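Local coordinates for 2-hydroxyethylphosphonate dioxygenase (Streptomyces viridochromogenes, PDB 4YAR), which uses ferrous iron and O2 to cleave 2-hydroxyethylphosphonate into hydroxymethylphosphonate and formate on the route to the antibiotic bialaphos, at residues T22-L28 with A51-L56; A78-H82 with L380-G384; G128-P132 with T198-S204; G139-I143 with A190-I194; V234-F238 with R288-P292. The protein carries 1 engineered substitution. All blocks are in the same frame, centred on the assembly; numbering follows the deposited sequence.

From the N terminus, interaction 1 comes first and stands alone: it closes a short loop of 22 residues within the first helix-turn-helix domain, before any other contact opens. Interaction 2 then starts at helix 78-82 and waits almost 300 residues for its partner turn at 380-384, so interactions 3, 4 and 5 all lie within its span. Interaction 4 sits in turn within interaction 3; the two work on the same pair of strands, 133-140 and 192-198, at opposite ends. Interaction 5 follows in series and closes the second helix-turn-helix domain. No loops cross. Interactions 2 and 4 touch through the Asp383-Arg193 salt bridge, which joins the two beta sheets.

Interaction 1. Residues T22-L28 with A51-L56; sequences TADLAGL and ALAEAL
Two short helix ends cross nearly at right angles. Helix 22-26 and helix 51-55 run at 103° with axes 8.7 Å apart, and Ala26 faces Ala51 with their CA atoms only 5.1 Å apart. Small residues make this possible. The methyl of Ala26 is the bump: it drops into a shallow hollow lined by Ala51, Leu52 and Ala55, its CB lying 4.3 Å from Ala51 CB, 4.2 Å from Leu52 CD2 and 3.9 Å from Ala55 CB. In return, Ala51 CB presses against the carbonyl of Ala26, 3.3 Å from its O. Leu25 (m, t) flanks the fit, its CB 4.0 Å from Ala55 CB.

Past Ala26 the chain turns in a Schellman motif. Gly27 takes positive phi (76/37), with Leu28 N bonded to Ala23 O at 2.8 Å and Gly27 N to Asp24 O at 3.3 Å. The turn swings extended Leu28 (m, t) back to the interface, where its CD1 reaches Leu52 CG at 3.8 Å. Leu52 (m, t) is also met, at its CD2, by Thr22 CG2 at 3.6 Å. No hydrogen bond crosses; Thr22 OG1 is bonded to Thr18 O.

This is part of the helix packing of a Cro/C1-type helix-turn-helix domain; residues 22-28 lie in its motif, which probably resembles those of DNA-binding relatives. Leu33 of helix 30-36 meets Thr22 and Leu52, while Leu8 and Trp11 of helix 5-15 pack on Leu56.

Interaction 2. Residues A78-H82 with L380-G384; sequences AEEMH and LEPDG. With CD (cadmium ion), chain J.
An aspartate with positive phi is the oddity: Asp383 (79/-18) holds the third position of a type II beta turn, a place often taken by glycine. The turn, Glu381 to Gly384, is closed by a 2.8 Å bond from Gly384 N to Glu381 O. It links strands 374-380 and 385-388 and packs on the one-turn helix 78-82, with Ala78 and Gly384 CA atoms 4.2 Å apart. Ala78 CB rests 3.2 Å from Pro382 O; Met81 (t, m, t) lays its CG 3.7 Å from Asp383 O. A water bridges Ala78 N and Glu381 N. Glu80 chelates a cadmium ion through OE1 (2.4 Å) and OE2 (2.6 Å). Glu79 OE2 and Glu381 OE2, like charges, lie 4.2 Å apart; a water donating to Glu79 OE1 (2.6 Å) and Glu381 OE2 (3.0 Å) probably eases repulsion.

His82 (m) donates from NE2 to Asp383 OD2 at 2.8 Å, while Asp383 OD1 forms a salt bridge with Arg193. The carboxylate, met at both oxygens, ties helix 78-82 and strand 192-198 to the turn.

Interaction 3. Residues G128-P132 with T198-S204; sequences GHLEP and TAQSNIS. With CD (cadmium ion), chain B; CD (cadmium ion), chain E.
This is a loop-to-loop contact beside the metal site of the cupin domain, where the approach to strand 133-140 meets the exit of strand 192-198. The two segments continue the sheet pairing a little past the strands: Ala199 N donates to Pro132 O, and Thr198 CA makes a CA-H...O contact to the same atom, both at 3.3 Å. Glu131 sits over Ser201 with CA atoms 5.2 Å apart; its CG lies 3.4 Å from Ala199 O, and its carboxylate chelates one cadmium ion through OE1 (2.4 Å) and OE2 (2.5 Å). Leu130 (t, p) fills the space beside the turn into helix 204-210, its CG 3.6 Å from Ser201 OG and its CD1 4.1 Å from Ile203 CG2. Ser201 OG accepts a weak capping bond from Ile203 N.

His129, an iron ligand of the enzyme, here holds another cadmium ion with His182 and four waters, near the engineered His176. His129 ND1 makes a weak hydrogen bond to Glu131 O at 2.9 Å, and NE2 binds the cadmium at 2.3 Å.

Interaction 4. Residues G139-I143 with A190-I194; sequences GPGDI and APARI. With CD (cadmium ion), chain H.
The frayed end of an antiparallel pair in the cupin barrel forms this contact, strand 133-140 running out as strand 192-198 begins. Pro140 and Ala192 are a non-hydrogen-bonded pair, CA atoms 5.4 Å apart. Gly139 O accepts from Arg193 N at 3.2 Å and takes a CA-H...O contact from Ala192 CA at 3.5 Å. A cis peptide precedes Pro140, whose N has no hydrogen to give; Gly141 N instead reaches Pro191 O at 2.8 Å, a weak, bent bond. The backbones of Ala192 and Ile194 bond to Ile115 and Leu113 of strand 111-115.

Gly141 passes so close that a CB would clash with the carbonyl oxygens of Ala190 and Pro191. Its own O is bonded to Asn137 ND2, and Gly139 N to Asn137 OD1. A water donates to Asp142 O (2.8 Å) and Ala190 O (2.7 Å), bridging the two segments. Arg193 makes a salt bridge with Asp383.

Inward, Ile143 (p, t) packs its CG2 3.4 Å from Ala192 CB and its CD1 3.4 Å from Ile194 CG2. Outward, Asp142, whose OD1 also bonds Ala161 N, joins His160 and His163 around a cadmium ion, with OD1 and OD2 each 2.4 Å from the metal.

Interaction 5. Residues V234-F238 with R288-P292; sequences VLDLF and RVLLP
Leu290 is the centre of this purely apolar contact, with Phe238 and Val289 next in buried area. The segment 288-290 is a 3-10 turn after helix 270-283, and it lies against one face of helix 231-241; the closest CA pair, Val234 and Leu290, is 6.9 Å apart, so side chains do most of the bridging. Leu290 (m, t) extends its CD2 between residues one helical turn apart: 3.6 Å from Val234 CG1 and 3.9 Å from Phe238 CE2, and 3.8 Å from the backbone Leu235 N. Its CD1 lies 4.3 Å from Leu235 CD1. The CA-to-CB bond of Phe238 (m) points toward the 3-10 segment, and Val289 (m) meets the edge of its ring, CG2 at 3.7 Å from CZ.

The contact ties the first helix of the second Cro/C1-type helix-turn-helix domain to that domain's C-terminal end, far from the metal and substrate sites. Phe285 meets Phe238, Leu235 and Leu290; deeper in, Leu235 (t, p) packs on Leu260 and Leu264 of helix 257-265 and Leu279 of helix 270-283.

Interaction 1. Residues T22-L28 with A51-L56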
# COMPACT_ATOMS: atom_id res chain seq x y z
N THR A 22 10.14 -16.46 -33.47
CA THR A 22 9.52 -15.18 -33.09
C THR A 22 9.98 -14.08 -34.11
O THR A 22 9.18 -13.32 -34.63
CB THR A 22 9.82 -14.85 -31.61
OG1 THR A 22 9.21 -15.88 -30.76
CG2 THR A 22 9.25 -13.53 -31.22
N ALA A 23 11.28 -14.07 -34.39
CA ALA A 23 11.85 -13.06 -35.31
C ALA A 23 11.19 -13.16 -36.70
O ALA A 23 10.79 -12.13 -37.29
CB ALA A 23 13.36 -13.21 -35.37
N ASP A 24 11.03 -14.40 -37.18
CA ASP A 24 10.50 -14.66 -38.51
C ASP A 24 9.05 -14.27 -38.60
O ASP A 24 8.62 -13.57 -39.52
CB ASP A 24 10.73 -16.12 -38.92
CG ASP A 24 12.20 -16.40 -39.34
OD1 ASP A 24 13.01 -15.44 -39.42
OD2 ASP A 24 12.55 -17.57 -39.60
N LEU A 25 8.30 -14.68 -37.59
CA LEU A 25 6.92 -14.29 -37.47
C LEU A 25 6.70 -12.79 -37.41
O LEU A 25 5.76 -12.28 -37.99
CB LEU A 25 6.36 -14.93 -36.18
CG LEU A 25 5.77 -16.31 -36.33
CD1 LEU A 25 5.25 -16.76 -34.94
CD2 LEU A 25 4.65 -16.29 -37.40
N ALA A 26 7.58 -12.09 -36.72
CA ALA A 26 7.44 -10.67 -36.51
C ALA A 26 8.06 -9.82 -37.66
O ALA A 26 7.85 -8.61 -37.71
CB ALA A 26 8.11 -10.30 -35.21
N GLY A 27 8.85 -10.48 -38.49
CA GLY A 27 9.56 -9.86 -39.60
C GLY A 27 10.75 -9.08 -39.12
O GLY A 27 11.06 -8.03 -39.66
N LEU A 28 11.42 -9.57 -38.11
CA LEU A 28 12.44 -8.78 -37.45
C LEU A 28 13.77 -9.45 -37.51
O LEU A 28 13.85 -10.63 -37.49
CB LEU A 28 12.08 -8.54 -35.99
CG LEU A 28 10.90 -7.62 -35.71
CD1 LEU A 28 10.76 -7.43 -34.21
CD2 LEU A 28 11.08 -6.24 -36.40
N ALA A 51 5.40 -5.09 -34.00
CA ALA A 51 5.48 -6.34 -34.78
C ALA A 51 5.57 -7.58 -33.84
O ALA A 51 5.00 -8.66 -34.15
CB ALA A 51 6.67 -6.31 -35.72
N LEU A 52 6.30 -7.42 -32.72
CA LEU A 52 6.46 -8.49 -31.73
C LEU A 52 5.11 -8.76 -31.07
O LEU A 52 4.73 -9.90 -30.85
CB LEU A 52 7.50 -8.13 -30.68
CG LEU A 52 8.96 -8.41 -30.97
CD1 LEU A 52 9.88 -7.76 -29.92
CD2 LEU A 52 9.23 -9.91 -31.13
N ALA A 53 4.37 -7.70 -30.79
CA ALA A 53 3.05 -7.81 -30.18
C ALA A 53 2.12 -8.58 -31.07
O ALA A 53 1.43 -9.51 -30.63
CB ALA A 53 2.49 -6.42 -29.90
N GLU A 54 2.12 -8.21 -32.34
CA GLU A 54 1.22 -8.87 -33.27
C GLU A 54 1.60 -10.36 -33.34
O GLU A 54 0.74 -11.23 -33.23
CB GLU A 54 1.26 -8.19 -34.64
CG GLU A 54 0.11 -8.59 -35.56
CD GLU A 54 0.23 -10.02 -36.08
OE1 GLU A 54 1.31 -10.41 -36.58
OE2 GLU A 54 -0.78 -10.77 -35.98
N ALA A 55 2.89 -10.64 -33.46
CA ALA A 55 3.37 -12.03 -33.60
C ALA A 55 3.02 -12.95 -32.39
O ALA A 55 2.78 -14.14 -32.55
CB ALA A 55 4.88 -12.04 -33.87
N LEU A 56 3.01 -12.35 -31.20
CA LEU A 56 2.80 -13.05 -29.93
C LEU A 56 1.36 -12.95 -29.46
O LEU A 56 0.99 -13.40 -28.37
CB LEU A 56 3.75 -12.46 -28.89
CG LEU A 56 5.22 -12.76 -29.14
CD1 LEU A 56 6.15 -12.02 -28.18
CD2 LEU A 56 5.47 -14.26 -29.03

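Interaction 2. Residues A78-H82 with L380-G384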
# COMPACT_ATOMS: atom_id res chain seq x y z
N ALA A 78 11.66 21.65 0.09
CA ALA A 78 10.59 22.42 0.69
C ALA A 78 10.12 23.43 -0.33
O ALA A 78 8.93 23.65 -0.45
CB ALA A 78 11.06 23.07 1.97
N GLU A 79 11.07 24.09 -1.02
CA GLU A 79 10.67 25.12 -1.99
C GLU A 79 9.80 24.51 -3.11
O GLU A 79 8.78 25.06 -3.46
CB GLU A 79 11.94 25.85 -2.48
CG GLU A 79 12.67 26.66 -1.40
CD GLU A 79 13.55 25.83 -0.37
OE1 GLU A 79 13.81 24.56 -0.51
OE2 GLU A 79 13.99 26.49 0.64
N GLU A 80 10.13 23.32 -3.60
CA GLU A 80 9.34 22.62 -4.62
C GLU A 80 7.96 22.20 -4.16
O GLU A 80 6.94 22.20 -4.92
CB GLU A 80 10.13 21.38 -5.14
CG GLU A 80 11.32 21.78 -6.01
CD GLU A 80 12.34 20.69 -6.24
OE1 GLU A 80 12.49 19.73 -5.42
OE2 GLU A 80 13.02 20.81 -7.27
N MET A 81 7.92 21.76 -2.90
CA MET A 81 6.64 21.42 -2.26
C MET A 81 5.71 22.65 -2.17
O MET A 81 4.55 22.62 -2.64
CB MET A 81 6.92 20.81 -0.92
CG MET A 81 5.71 20.36 -0.12
SD MET A 81 4.97 21.67 0.86
CE MET A 81 4.12 20.68 2.11
N HIS A 82 6.27 23.74 -1.65
CA HIS A 82 5.51 25.00 -1.55
C HIS A 82 5.05 25.46 -2.92
O HIS A 82 3.88 25.82 -3.11
CB HIS A 82 6.36 26.12 -0.93
CG HIS A 82 6.77 25.85 0.48
ND1 HIS A 82 7.79 26.53 1.11
CD2 HIS A 82 6.31 24.94 1.38
CE1 HIS A 82 7.93 26.08 2.35
NE2 HIS A 82 7.05 25.10 2.53
N LEU A 380 17.49 18.01 3.53
CA LEU A 380 16.07 18.42 3.51
C LEU A 380 15.68 19.20 4.76
O LEU A 380 15.97 18.83 5.91
CB LEU A 380 15.17 17.19 3.28
CG LEU A 380 15.36 16.35 2.01
CD1 LEU A 380 14.62 15.02 2.16
CD2 LEU A 380 14.85 17.04 0.76
N GLU A 381 14.98 20.29 4.55
CA GLU A 381 14.42 21.13 5.59
C GLU A 381 12.92 20.79 5.77
O GLU A 381 12.35 20.01 4.97
CB GLU A 381 14.59 22.61 5.19
CG GLU A 381 16.01 23.07 5.20
CD GLU A 381 16.15 24.52 4.75
OE1 GLU A 381 15.94 25.41 5.57
OE2 GLU A 381 16.44 24.75 3.56
N PRO A 382 12.24 21.41 6.77
CA PRO A 382 10.82 21.12 6.93
C PRO A 382 10.01 21.33 5.73
O PRO A 382 10.20 22.32 4.99
CB PRO A 382 10.39 22.04 8.09
CG PRO A 382 11.67 22.24 8.89
CD PRO A 382 12.76 22.29 7.86
N ASP A 383 9.11 20.39 5.49
CA ASP A 383 8.36 20.26 4.23
C ASP A 383 9.10 19.60 3.03
O ASP A 383 8.45 19.17 2.06
CB ASP A 383 7.71 21.55 3.75
CG ASP A 383 6.65 22.10 4.72
OD1 ASP A 383 6.14 21.37 5.63
OD2 ASP A 383 6.37 23.33 4.63
N GLY A 384 10.42 19.53 3.07
CA GLY A 384 11.14 18.60 2.22
C GLY A 384 10.73 17.16 2.43
O GLY A 384 10.37 16.77 3.58
CD CD J . 14.60 18.93 -6.33
O HOH W 1 14.38 21.21 1.58
O HOH W 2 15.55 23.48 1.02
O HOH W 3 15.14 18.08 -4.03

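Interaction 3. Residues G128-P132 with T198-S204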
# COMPACT_ATOMS: atom_id res chain seq x y z
N GLY A 128 -15.33 10.40 -1.37
CA GLY A 128 -14.70 9.13 -0.90
C GLY A 128 -13.86 8.52 -2.03
O GLY A 128 -14.01 8.91 -3.16
N HIS A 129 -13.00 7.57 -1.74
CA HIS A 129 -12.15 6.95 -2.73
C HIS A 129 -11.83 5.54 -2.26
O HIS A 129 -11.97 5.22 -1.09
CB HIS A 129 -10.89 7.78 -3.00
CG HIS A 129 -10.23 8.33 -1.78
ND1 HIS A 129 -9.54 7.54 -0.90
CD2 HIS A 129 -10.09 9.61 -1.34
CE1 HIS A 129 -9.06 8.30 0.07
NE2 HIS A 129 -9.38 9.56 -0.17
N LEU A 130 -11.46 4.68 -3.17
CA LEU A 130 -11.21 3.29 -2.83
C LEU A 130 -10.09 3.15 -1.82
O LEU A 130 -10.19 2.37 -0.87
CB LEU A 130 -10.80 2.54 -4.06
CG LEU A 130 -10.45 1.05 -3.92
CD1 LEU A 130 -11.60 0.29 -3.28
CD2 LEU A 130 -10.06 0.54 -5.29
N GLU A 131 -9.03 3.92 -2.03
CA GLU A 131 -7.86 3.81 -1.18
C GLU A 131 -8.12 4.14 0.28
O GLU A 131 -8.74 5.18 0.65
CB GLU A 131 -6.73 4.65 -1.74
CG GLU A 131 -6.20 4.14 -3.05
CD GLU A 131 -7.11 4.40 -4.25
OE1 GLU A 131 -8.00 5.27 -4.17
OE2 GLU A 131 -6.91 3.68 -5.23
N PRO A 132 -7.53 3.29 1.16
CA PRO A 132 -7.53 3.61 2.58
C PRO A 132 -6.42 4.66 2.81
O PRO A 132 -5.54 4.81 1.96
CB PRO A 132 -7.16 2.27 3.21
CG PRO A 132 -6.34 1.58 2.20
CD PRO A 132 -6.68 2.13 0.85
N THR A 198 -2.24 7.78 1.40
CA THR A 198 -3.00 6.64 0.91
C THR A 198 -2.07 5.45 0.59
O THR A 198 -0.89 5.58 0.37
CB THR A 198 -3.76 7.01 -0.34
OG1 THR A 198 -2.78 7.25 -1.36
CG2 THR A 198 -4.66 8.24 -0.16
N ALA A 199 -2.57 4.26 0.73
CA ALA A 199 -1.81 3.10 0.25
C ALA A 199 -2.57 2.61 -0.95
O ALA A 199 -3.75 2.88 -1.06
CB ALA A 199 -1.79 2.04 1.33
N GLN A 200 -1.92 1.77 -1.75
CA GLN A 200 -2.61 0.98 -2.80
C GLN A 200 -3.70 0.15 -2.20
O GLN A 200 -3.56 -0.40 -1.13
CB GLN A 200 -1.61 0.08 -3.58
CG GLN A 200 -1.27 -1.30 -2.95
CD GLN A 200 -0.61 -1.28 -1.55
OE1 GLN A 200 0.04 -0.29 -1.13
NE2 GLN A 200 -0.73 -2.41 -0.85
N SER A 201 -4.83 0.06 -2.88
CA SER A 201 -5.90 -0.84 -2.48
C SER A 201 -5.52 -2.24 -2.99
O SER A 201 -5.24 -2.45 -4.15
CB SER A 201 -7.23 -0.45 -3.08
OG SER A 201 -8.17 -1.44 -2.80
N ASN A 202 -5.52 -3.20 -2.11
CA ASN A 202 -5.18 -4.54 -2.54
C ASN A 202 -6.33 -5.27 -3.19
O ASN A 202 -6.13 -6.41 -3.61
CB ASN A 202 -4.67 -5.39 -1.33
CG ASN A 202 -3.29 -4.94 -0.87
OD1 ASN A 202 -2.43 -4.65 -1.69
ND2 ASN A 202 -3.06 -4.89 0.43
N ILE A 203 -7.51 -4.67 -3.20
CA ILE A 203 -8.71 -5.28 -3.84
C ILE A 203 -8.81 -4.67 -5.27
O ILE A 203 -9.61 -5.07 -6.13
CB ILE A 203 -9.95 -5.06 -2.92
CG1 ILE A 203 -11.11 -5.95 -3.30
CG2 ILE A 203 -10.36 -3.60 -2.83
CD1 ILE A 203 -10.80 -7.40 -2.95
N SER A 204 -7.94 -3.71 -5.54
CA SER A 204 -8.02 -3.02 -6.81
C SER A 204 -7.82 -3.93 -8.04
O SER A 204 -8.57 -3.76 -9.03
CB SER A 204 -7.04 -1.85 -6.89
OG SER A 204 -7.42 -1.09 -8.01
CD CD B . -8.88 11.48 0.99
CD CD E . -8.37 5.19 -6.50
O HOH W 4 -6.82 11.61 0.24
O HOH W 5 -8.01 13.30 2.44
O HOH W 6 -7.42 10.02 2.11
O HOH W 7 -9.69 12.85 -0.78

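Interaction 4. Residues G139-I143 with A190-I194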
# COMPACT_ATOMS: atom_id res chain seq x y z
N GLY A 139 -0.81 20.13 12.90
CA GLY A 139 -0.99 21.38 13.63
C GLY A 139 -0.76 22.69 12.86
O GLY A 139 -0.58 22.68 11.69
N PRO A 140 -0.65 23.82 13.57
CA PRO A 140 -0.64 23.89 15.02
C PRO A 140 -2.02 23.80 15.67
O PRO A 140 -2.08 23.66 16.91
CB PRO A 140 -0.08 25.29 15.32
CG PRO A 140 -0.44 26.09 14.09
CD PRO A 140 -0.30 25.11 12.95
N GLY A 141 -3.07 23.89 14.88
CA GLY A 141 -4.45 23.95 15.39
C GLY A 141 -5.21 22.63 15.31
O GLY A 141 -4.90 21.78 14.44
N ASP A 142 -6.14 22.44 16.24
CA ASP A 142 -7.13 21.33 16.21
C ASP A 142 -8.01 21.50 14.99
O ASP A 142 -8.31 22.64 14.57
CB ASP A 142 -8.00 21.37 17.45
CG ASP A 142 -7.28 21.11 18.79
OD1 ASP A 142 -6.14 20.62 18.92
OD2 ASP A 142 -7.91 21.47 19.79
N ILE A 143 -8.42 20.38 14.40
CA ILE A 143 -9.38 20.38 13.31
C ILE A 143 -10.53 19.47 13.61
O ILE A 143 -10.44 18.59 14.48
CB ILE A 143 -8.74 19.97 12.00
CG1 ILE A 143 -8.28 18.52 12.10
CG2 ILE A 143 -7.57 20.90 11.70
CD1 ILE A 143 -7.61 17.93 10.87
N ALA A 190 -7.00 28.96 15.25
CA ALA A 190 -5.60 28.58 14.86
C ALA A 190 -5.60 27.80 13.58
O ALA A 190 -6.48 26.95 13.36
CB ALA A 190 -4.90 27.77 15.96
N PRO A 191 -4.63 28.14 12.68
CA PRO A 191 -4.52 27.40 11.48
C PRO A 191 -4.01 25.94 11.68
O PRO A 191 -3.56 25.58 12.76
CB PRO A 191 -3.61 28.26 10.62
CG PRO A 191 -2.67 28.85 11.64
CD PRO A 191 -3.56 29.14 12.81
N ALA A 192 -4.23 25.13 10.66
CA ALA A 192 -3.76 23.69 10.65
C ALA A 192 -3.52 23.12 9.28
O ALA A 192 -4.15 23.54 8.25
CB ALA A 192 -4.74 22.79 11.38
N ARG A 193 -2.57 22.16 9.28
CA ARG A 193 -2.30 21.31 8.12
C ARG A 193 -2.39 19.86 8.47
O ARG A 193 -2.20 19.51 9.63
CB ARG A 193 -0.90 21.57 7.54
CG ARG A 193 -0.67 23.02 7.12
CD ARG A 193 0.64 23.11 6.35
NE ARG A 193 1.75 22.73 7.23
CZ ARG A 193 2.98 22.51 6.80
NH1 ARG A 193 3.29 22.72 5.52
NH2 ARG A 193 3.91 22.19 7.66
N ILE A 194 -2.75 19.03 7.49
CA ILE A 194 -2.74 17.55 7.65
C ILE A 194 -1.88 16.89 6.59
O ILE A 194 -1.63 17.49 5.52
CB ILE A 194 -4.14 16.89 7.65
CG1 ILE A 194 -4.75 16.96 6.26
CG2 ILE A 194 -5.09 17.48 8.69
CD1 ILE A 194 -6.11 16.41 6.14
CD CD H . -6.32 20.33 21.25
O HOH W 8 -8.18 25.44 14.90
O HOH W 9 -4.46 18.66 21.96

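Interaction 5. Residues V234-F238 with R288-P292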
# COMPACT_ATOMS: atom_id res chain seq x y z
N VAL A 234 -16.10 -19.91 2.75
CA VAL A 234 -14.91 -20.01 1.93
C VAL A 234 -14.54 -21.49 1.62
O VAL A 234 -14.25 -21.84 0.46
CB VAL A 234 -13.73 -19.20 2.52
CG1 VAL A 234 -12.51 -19.32 1.59
CG2 VAL A 234 -14.09 -17.72 2.66
N LEU A 235 -14.52 -22.36 2.63
CA LEU A 235 -14.13 -23.74 2.39
C LEU A 235 -15.07 -24.37 1.34
O LEU A 235 -14.65 -25.10 0.47
CB LEU A 235 -14.20 -24.56 3.69
CG LEU A 235 -13.94 -26.04 3.50
CD1 LEU A 235 -12.58 -26.38 2.94
CD2 LEU A 235 -14.15 -26.88 4.78
N ASP A 236 -16.33 -24.05 1.39
CA ASP A 236 -17.27 -24.69 0.45
C ASP A 236 -17.01 -24.24 -0.99
O ASP A 236 -17.22 -25.00 -1.92
CB ASP A 236 -18.72 -24.34 0.80
CG ASP A 236 -19.25 -25.14 1.95
OD1 ASP A 236 -18.76 -26.19 2.25
OD2 ASP A 236 -20.21 -24.66 2.56
N LEU A 237 -16.52 -23.05 -1.14
CA LEU A 237 -16.14 -22.59 -2.51
C LEU A 237 -14.84 -23.34 -2.92
O LEU A 237 -14.69 -23.75 -4.08
CB LEU A 237 -15.94 -21.12 -2.52
CG LEU A 237 -17.24 -20.32 -2.34
CD1 LEU A 237 -16.94 -18.84 -2.08
CD2 LEU A 237 -18.14 -20.55 -3.56
N PHE A 238 -13.91 -23.53 -1.97
CA PHE A 238 -12.71 -24.32 -2.27
C PHE A 238 -13.06 -25.78 -2.64
O PHE A 238 -12.44 -26.39 -3.54
CB PHE A 238 -11.75 -24.38 -1.15
CG PHE A 238 -11.10 -23.07 -0.79
CD1 PHE A 238 -11.23 -21.92 -1.56
CD2 PHE A 238 -10.23 -23.06 0.26
CE1 PHE A 238 -10.61 -20.76 -1.19
CE2 PHE A 238 -9.59 -21.90 0.63
CZ PHE A 238 -9.72 -20.76 -0.15
N ARG A 288 -4.37 -21.35 5.74
CA ARG A 288 -4.25 -20.08 6.44
C ARG A 288 -5.35 -19.03 6.12
O ARG A 288 -5.77 -18.24 6.98
CB ARG A 288 -2.82 -19.53 6.32
CG ARG A 288 -1.80 -20.42 6.90
CD ARG A 288 -0.36 -20.00 6.62
NE ARG A 288 -0.08 -20.02 5.23
CZ ARG A 288 1.02 -19.62 4.66
NH1 ARG A 288 1.09 -19.70 3.35
NH2 ARG A 288 2.05 -19.15 5.36
N VAL A 289 -5.81 -19.01 4.84
CA VAL A 289 -6.82 -18.12 4.44
C VAL A 289 -8.20 -18.44 4.97
O VAL A 289 -9.11 -17.63 4.81
CB VAL A 289 -6.78 -17.84 2.91
CG1 VAL A 289 -5.37 -17.57 2.44
CG2 VAL A 289 -7.33 -19.01 2.11
N LEU A 290 -8.36 -19.60 5.67
CA LEU A 290 -9.60 -19.93 6.36
C LEU A 290 -9.63 -19.51 7.84
O LEU A 290 -10.68 -19.54 8.48
CB LEU A 290 -9.89 -21.45 6.30
CG LEU A 290 -9.94 -22.06 4.93
CD1 LEU A 290 -10.09 -23.57 4.97
CD2 LEU A 290 -11.13 -21.49 4.15
N LEU A 291 -8.51 -19.04 8.36
CA LEU A 291 -8.46 -18.62 9.76
C LEU A 291 -9.09 -17.21 9.88
O LEU A 291 -9.09 -16.40 8.89
CB LEU A 291 -7.01 -18.67 10.25
CG LEU A 291 -6.26 -20.02 10.15
CD1 LEU A 291 -4.85 -19.92 10.70
CD2 LEU A 291 -6.96 -21.17 10.83
N PRO A 292 -9.62 -16.89 11.05
CA PRO A 292 -10.27 -15.62 11.33
C PRO A 292 -9.33 -14.41 11.33
O PRO A 292 -8.22 -14.49 11.83
CB PRO A 292 -10.88 -15.83 12.74
CG PRO A 292 -10.22 -16.99 13.30
CD PRO A 292 -9.74 -17.84 12.17